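Local coordinates for protein aminoglycoside N(3)-acetyltransferase, AAC(3)-IVa (Escherichia coli, PDB 6MN3) that transfers the acetyl group of acetyl-CoA to the 3-amino group of 2-deoxystreptamine aminoglycosides, probably including gentamicin and apramycin, and so confers antibiotic resistance, at residues F91-F104 with A108-P122. Residues are numbered along the deposited sequence; the frame is centred on the assembly and turned at random.
Sequences FWRLPNVKRSAHPF and AAGPQAEQIISDPLP
Pro122 crosses the His102 ring at about a right angle and puts its CD over the middle of one face, 3.7 Å from the centroid of the His102 ring, a CH-pi contact. Ile117, His102 and Lys98 have the largest shares of the surface buried between 91-104 and 108-122. At the imidazole's edge, close to its plane, comes the carbonyl of Asp119, with His102 CD2 3.4 Å from Asp119 O. CG of His102 stands between its backbone N and carbonyl carbon (chi1 47°), which swings the ring to these two partners; a weak hydrogen bond from Phe104 N to His102 ND1 may help to set its rotation. His102 CB touches CA and CG of Leu121. That leucine spreads its two methyls: CD1 meets the Pro103 ring, while Leu121 CD2 comes in at the edge of the Phe104 ring, 3.5 Å from Phe104 CE2.

Ile117 points its branches at the opposing backbone and at Ser100. Its CG2 presses on the Arg99 carbonyl, and Ile117 CD1 lies 3.4 Å from Ser100 OG. Lys98 CG rests 3.7 Å from Ala113 CB, and the end of the lysine chain leads away from 108-122. Its backbone forms an antiparallel, hydrogen-bonded pair with Ala108, closed by Lys98 N to Ala108 O (2.7 Å) and Ala108 N to Lys98 O (3.0 Å). Next along, Ala109 CB touches both Val97 CB and Phe91 CZ.

The Lys98-Ala108 pair belongs to a beta hairpin at one edge of the mixed sheet, and the His102 end joins the loops beyond it: strand 98-99 is outermost, strand 106-109 pairs onward with 59-63, and Ile116 of helix 113-117 packs on helix 131-137.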
loop_
_atom_site.group_PDB
_atom_site.type_symbol
_atom_site.label_atom_id
_atom_site.label_comp_id
_atom_site.label_asym_id
_atom_site.label_seq_id
_atom_site.Cartn_x
_atom_site.Cartn_y
_atom_site.Cartn_z
ATOM N N PHE A 91 -1.534 12.301 -6.035
ATOM C CA PHE A 91 -2.909 12.101 -5.590
ATOM C C PHE A 91 -3.276 13.037 -4.442
ATOM O O PHE A 91 -4.356 13.639 -4.446
ATOM C CB PHE A 91 -3.098 10.637 -5.187
ATOM C CG PHE A 91 -4.446 10.322 -4.613
ATOM C CD1 PHE A 91 -5.601 10.658 -5.294
ATOM C CD2 PHE A 91 -4.554 9.664 -3.399
ATOM C CE1 PHE A 91 -6.842 10.356 -4.767
ATOM C CE2 PHE A 91 -5.788 9.358 -2.866
ATOM C CZ PHE A 91 -6.934 9.703 -3.551
ATOM N N TRP A 92 -2.385 13.191 -3.460
ATOM C CA TRP A 92 -2.743 13.907 -2.240
ATOM C C TRP A 92 -2.846 15.413 -2.443
ATOM O O TRP A 92 -3.424 16.098 -1.591
ATOM C CB TRP A 92 -1.731 13.601 -1.136
ATOM C CG TRP A 92 -0.403 14.264 -1.327
ATOM C CD1 TRP A 92 0.682 13.756 -1.978
ATOM C CD2 TRP A 92 -0.016 15.562 -0.856
ATOM N NE1 TRP A 92 1.721 14.653 -1.942
ATOM C CE2 TRP A 92 1.318 15.770 -1.259
ATOM C CE3 TRP A 92 -0.667 16.566 -0.134
ATOM C CZ2 TRP A 92 2.010 16.944 -0.966
ATOM C CZ3 TRP A 92 0.024 17.730 0.156
ATOM C CH2 TRP A 92 1.347 17.908 -0.258
ATOM N N ARG A 93 -2.304 15.945 -3.538
ATOM C CA ARG A 93 -2.336 17.379 -3.790
ATOM C C ARG A 93 -3.618 17.842 -4.467
ATOM O O ARG A 93 -3.848 19.053 -4.560
ATOM C CB ARG A 93 -1.141 17.794 -4.654
ATOM C CG ARG A 93 0.192 17.258 -4.172
ATOM C CD ARG A 93 1.306 17.638 -5.129
ATOM N NE ARG A 93 2.561 16.974 -4.794
ATOM C CZ ARG A 93 3.504 17.503 -4.022
ATOM N NH1 ARG A 93 3.338 18.710 -3.501
ATOM N NH2 ARG A 93 4.614 16.822 -3.772
ATOM N N LEU A 94 -4.447 16.920 -4.936
ATOM C CA LEU A 94 -5.658 17.264 -5.660
ATOM C C LEU A 94 -6.726 17.755 -4.691
ATOM O O LEU A 94 -6.581 17.642 -3.473
ATOM C CB LEU A 94 -6.122 16.053 -6.467
ATOM C CG LEU A 94 -5.084 15.610 -7.500
ATOM C CD1 LEU A 94 -5.401 14.226 -8.044
ATOM C CD2 LEU A 94 -4.982 16.631 -8.624
ATOM N N PRO A 95 -7.800 18.360 -5.201
ATOM C CA PRO A 95 -8.844 18.863 -4.302
ATOM C C PRO A 95 -9.616 17.741 -3.621
ATOM O O PRO A 95 -9.869 16.686 -4.207
ATOM C CB PRO A 95 -9.752 19.673 -5.234
ATOM C CG PRO A 95 -8.886 20.041 -6.377
ATOM C CD PRO A 95 -7.974 18.873 -6.572
ATOM N N ASN A 96 -9.982 17.991 -2.363
ATOM C CA ASN A 96 -10.870 17.174 -1.535
ATOM C C ASN A 96 -10.339 15.780 -1.209
ATOM O O ASN A 96 -11.107 14.945 -0.714
ATOM C CB ASN A 96 -12.272 17.018 -2.144
ATOM C CG ASN A 96 -12.816 18.307 -2.730
ATOM O OD1 ASN A 96 -12.260 18.866 -3.672
ATOM N ND2 ASN A 96 -13.911 18.790 -2.161
ATOM N N VAL A 97 -9.065 15.490 -1.454
ATOM C CA VAL A 97 -8.483 14.235 -0.988
ATOM C C VAL A 97 -7.849 14.479 0.374
ATOM O O VAL A 97 -7.050 15.410 0.547
ATOM C CB VAL A 97 -7.468 13.666 -1.997
ATOM C CG1 VAL A 97 -7.093 14.696 -3.027
ATOM C CG2 VAL A 97 -6.233 13.107 -1.293
ATOM N N LYS A 98 -8.234 13.662 1.348
ATOM C CA LYS A 98 -7.764 13.811 2.713
ATOM C C LYS A 98 -6.427 13.104 2.888
ATOM O O LYS A 98 -6.014 12.282 2.069
ATOM C CB LYS A 98 -8.797 13.266 3.703
ATOM C CG LYS A 98 -10.251 13.472 3.286
ATOM C CD LYS A 98 -10.601 14.945 3.115
ATOM C CE LYS A 98 -12.018 15.113 2.576
ATOM N NZ LYS A 98 -12.281 16.497 2.081
ATOM N N ARG A 99 -5.745 13.433 3.980
ATOM C CA ARG A 99 -4.415 12.909 4.241
ATOM C C ARG A 99 -4.215 12.802 5.744
ATOM O O ARG A 99 -4.654 13.674 6.499
ATOM C CB ARG A 99 -3.342 13.805 3.616
ATOM C CG ARG A 99 -2.037 13.105 3.310
ATOM C CD ARG A 99 -1.033 14.084 2.732
ATOM N NE ARG A 99 0.209 13.427 2.340
ATOM C CZ ARG A 99 1.331 14.073 2.046
ATOM N NH1 ARG A 99 1.369 15.398 2.098
ATOM N NH2 ARG A 99 2.417 13.395 1.700
ATOM N N SER A 100 -3.567 11.724 6.173
ATOM C CA SER A 100 -3.332 11.515 7.594
ATOM C C SER A 100 -2.354 12.554 8.132
ATOM O O SER A 100 -1.523 13.096 7.399
ATOM C CB SER A 100 -2.800 10.105 7.847
ATOM O OG SER A 100 -3.675 9.122 7.321
ATOM N N ALA A 101 -2.464 12.829 9.425
ATOM C CA ALA A 101 -1.646 13.849 10.083
ATOM C C ALA A 101 -0.517 13.228 10.896
ATOM O O ALA A 101 -0.280 13.598 12.045
ATOM C CB ALA A 101 -2.523 14.738 10.958
ATOM N N HIS A 102 0.195 12.273 10.307
ATOM C CA HIS A 102 1.341 11.646 10.948
ATOM C C HIS A 102 2.298 11.184 9.861
ATOM O O HIS A 102 1.891 11.003 8.709
ATOM C CB HIS A 102 0.916 10.476 11.848
ATOM C CG HIS A 102 -0.062 9.538 11.212
ATOM N ND1 HIS A 102 0.319 8.550 10.330
ATOM C CD2 HIS A 102 -1.405 9.427 11.344
ATOM C CE1 HIS A 102 -0.748 7.875 9.941
ATOM N NE2 HIS A 102 -1.807 8.387 10.542
ATOM N N PRO A 103 3.583 10.994 10.189
ATOM C CA PRO A 103 4.574 10.688 9.142
ATOM C C PRO A 103 4.327 9.390 8.392
ATOM O O PRO A 103 4.993 9.157 7.377
ATOM C CB PRO A 103 5.900 10.632 9.916
ATOM C CG PRO A 103 5.509 10.434 11.344
ATOM C CD PRO A 103 4.220 11.168 11.505
ATOM N N PHE A 104 3.409 8.540 8.849
ATOM C CA PHE A 104 3.079 7.324 8.118
ATOM C C PHE A 104 1.709 7.472 7.471
ATOM O O PHE A 104 0.820 6.640 7.678
ATOM C CB PHE A 104 3.122 6.114 9.053
ATOM C CG PHE A 104 4.255 6.157 10.036
ATOM C CD1 PHE A 104 5.565 6.021 9.607
ATOM C CD2 PHE A 104 4.013 6.344 11.386
ATOM C CE1 PHE A 104 6.613 6.064 10.508
ATOM C CE2 PHE A 104 5.056 6.388 12.291
ATOM C CZ PHE A 104 6.357 6.247 11.852
ATOM N N ALA A 108 -6.721 9.674 0.788
ATOM C CA ALA A 108 -7.987 9.060 0.422
ATOM C C ALA A 108 -8.946 10.120 -0.100
ATOM O O ALA A 108 -8.999 11.236 0.425
ATOM C CB ALA A 108 -8.607 8.317 1.611
ATOM N N ALA A 109 -9.700 9.759 -1.138
ATOM C CA ALA A 109 -10.695 10.641 -1.739
ATOM C C ALA A 109 -11.940 9.824 -2.042
ATOM O O ALA A 109 -11.867 8.829 -2.770
ATOM C CB ALA A 109 -10.159 11.302 -3.013
ATOM N N GLY A 110 -13.075 10.244 -1.489
ATOM C CA GLY A 110 -14.318 9.527 -1.642
ATOM C C GLY A 110 -15.167 9.620 -0.392
ATOM O O GLY A 110 -14.762 10.208 0.615
ATOM N N PRO A 111 -16.367 9.033 -0.427
ATOM C CA PRO A 111 -17.263 9.117 0.739
ATOM C C PRO A 111 -16.718 8.438 1.982
ATOM O O PRO A 111 -17.283 8.633 3.065
ATOM C CB PRO A 111 -18.548 8.430 0.252
ATOM C CG PRO A 111 -18.439 8.390 -1.244
ATOM C CD PRO A 111 -16.978 8.289 -1.541
ATOM N N GLN A 112 -15.646 7.655 1.867
ATOM C CA GLN A 112 -15.075 6.926 2.991
ATOM C C GLN A 112 -13.700 7.445 3.393
ATOM O O GLN A 112 -13.042 6.831 4.241
ATOM C CB GLN A 112 -14.993 5.435 2.657
ATOM C CG GLN A 112 -15.261 4.520 3.827
ATOM C CD GLN A 112 -16.738 4.355 4.106
ATOM O OE1 GLN A 112 -17.515 4.027 3.211
ATOM N NE2 GLN A 112 -17.134 4.581 5.355
ATOM N N ALA A 113 -13.254 8.562 2.810
ATOM C CA ALA A 113 -11.897 9.048 3.049
ATOM C C ALA A 113 -11.685 9.427 4.508
ATOM O O ALA A 113 -10.628 9.142 5.083
ATOM C CB ALA A 113 -11.605 10.242 2.144
ATOM N N GLU A 114 -12.677 10.072 5.117
ATOM C CA GLU A 114 -12.556 10.501 6.505
ATOM C C GLU A 114 -12.336 9.313 7.440
ATOM O O GLU A 114 -11.542 9.394 8.383
ATOM C CB GLU A 114 -13.804 11.297 6.910
ATOM C CG GLU A 114 -15.139 10.519 6.894
ATOM C CD GLU A 114 -15.467 9.845 5.559
ATOM O OE1 GLU A 114 -14.940 10.279 4.513
ATOM O OE2 GLU A 114 -16.230 8.855 5.566
ATOM N N GLN A 115 -13.025 8.196 7.194
ATOM C CA GLN A 115 -12.931 7.057 8.103
ATOM C C GLN A 115 -11.584 6.356 7.981
ATOM O O GLN A 115 -11.041 5.860 8.974
ATOM C CB GLN A 115 -14.078 6.083 7.831
ATOM C CG GLN A 115 -14.390 5.142 8.979
ATOM C CD GLN A 115 -15.109 3.897 8.509
ATOM O OE1 GLN A 115 -16.163 3.980 7.875
ATOM N NE2 GLN A 115 -14.539 2.735 8.803
ATOM N N ILE A 116 -11.033 6.307 6.768
ATOM C CA ILE A 116 -9.745 5.663 6.539
ATOM C C ILE A 116 -8.581 6.526 7.015
ATOM O O ILE A 116 -7.515 5.995 7.350
ATOM C CB ILE A 116 -9.636 5.313 5.044
ATOM C CG1 ILE A 116 -10.704 4.281 4.672
ATOM C CG2 ILE A 116 -8.249 4.794 4.679
ATOM C CD1 ILE A 116 -11.117 4.320 3.218
ATOM N N ILE A 117 -8.773 7.841 7.106
ATOM C CA ILE A 117 -7.685 8.770 7.394
ATOM C C ILE A 117 -7.666 9.244 8.851
ATOM O O ILE A 117 -6.604 9.660 9.341
ATOM C CB ILE A 117 -7.776 9.965 6.416
ATOM C CG1 ILE A 117 -7.424 9.510 4.998
ATOM C CG2 ILE A 117 -6.902 11.132 6.835
ATOM C CD1 ILE A 117 -6.045 8.906 4.875
ATOM N N SER A 118 -8.780 9.116 9.577
ATOM C CA SER A 118 -8.989 9.843 10.828
ATOM C C SER A 118 -7.962 9.540 11.919
ATOM O O SER A 118 -7.779 10.370 12.817
ATOM C CB SER A 118 -10.386 9.537 11.365
ATOM O OG SER A 118 -10.452 8.218 11.885
ATOM N N ASP A 119 -7.290 8.393 11.876
ATOM C CA ASP A 119 -6.597 7.935 13.073
ATOM C C ASP A 119 -5.285 8.684 13.309
ATOM O O ASP A 119 -4.622 9.108 12.360
ATOM C CB ASP A 119 -6.321 6.443 12.979
ATOM C CG ASP A 119 -7.589 5.622 13.002
ATOM O OD1 ASP A 119 -8.689 6.217 12.949
ATOM O OD2 ASP A 119 -7.490 4.381 13.072
ATOM N N PRO A 120 -4.888 8.856 14.586
ATOM C CA PRO A 120 -3.606 9.513 14.891
ATOM C C PRO A 120 -2.406 8.639 14.561
ATOM O O PRO A 120 -2.542 7.641 13.851
ATOM C CB PRO A 120 -3.708 9.787 16.397
ATOM C CG PRO A 120 -4.621 8.718 16.903
ATOM C CD PRO A 120 -5.627 8.488 15.808
ATOM N N LEU A 121 -1.236 8.993 15.082
ATOM C CA LEU A 121 -0.002 8.293 14.730
ATOM C C LEU A 121 -0.062 6.856 15.238
ATOM O O LEU A 121 -0.186 6.641 16.454
ATOM C CB LEU A 121 1.214 9.020 15.305
ATOM C CG LEU A 121 2.587 8.705 14.682
ATOM C CD1 LEU A 121 3.595 9.811 14.984
ATOM C CD2 LEU A 121 3.144 7.354 15.113
ATOM N N PRO A 122 0.020 5.846 14.357
ATOM C CA PRO A 122 0.052 4.457 14.831
ATOM C C PRO A 122 1.468 3.902 14.899
ATOM O O PRO A 122 2.249 4.064 13.956
ATOM C CB PRO A 122 -0.796 3.715 13.786
ATOM C CG PRO A 122 -0.965 4.697 12.607
ATOM C CD PRO A 122 -0.116 5.907 12.893
#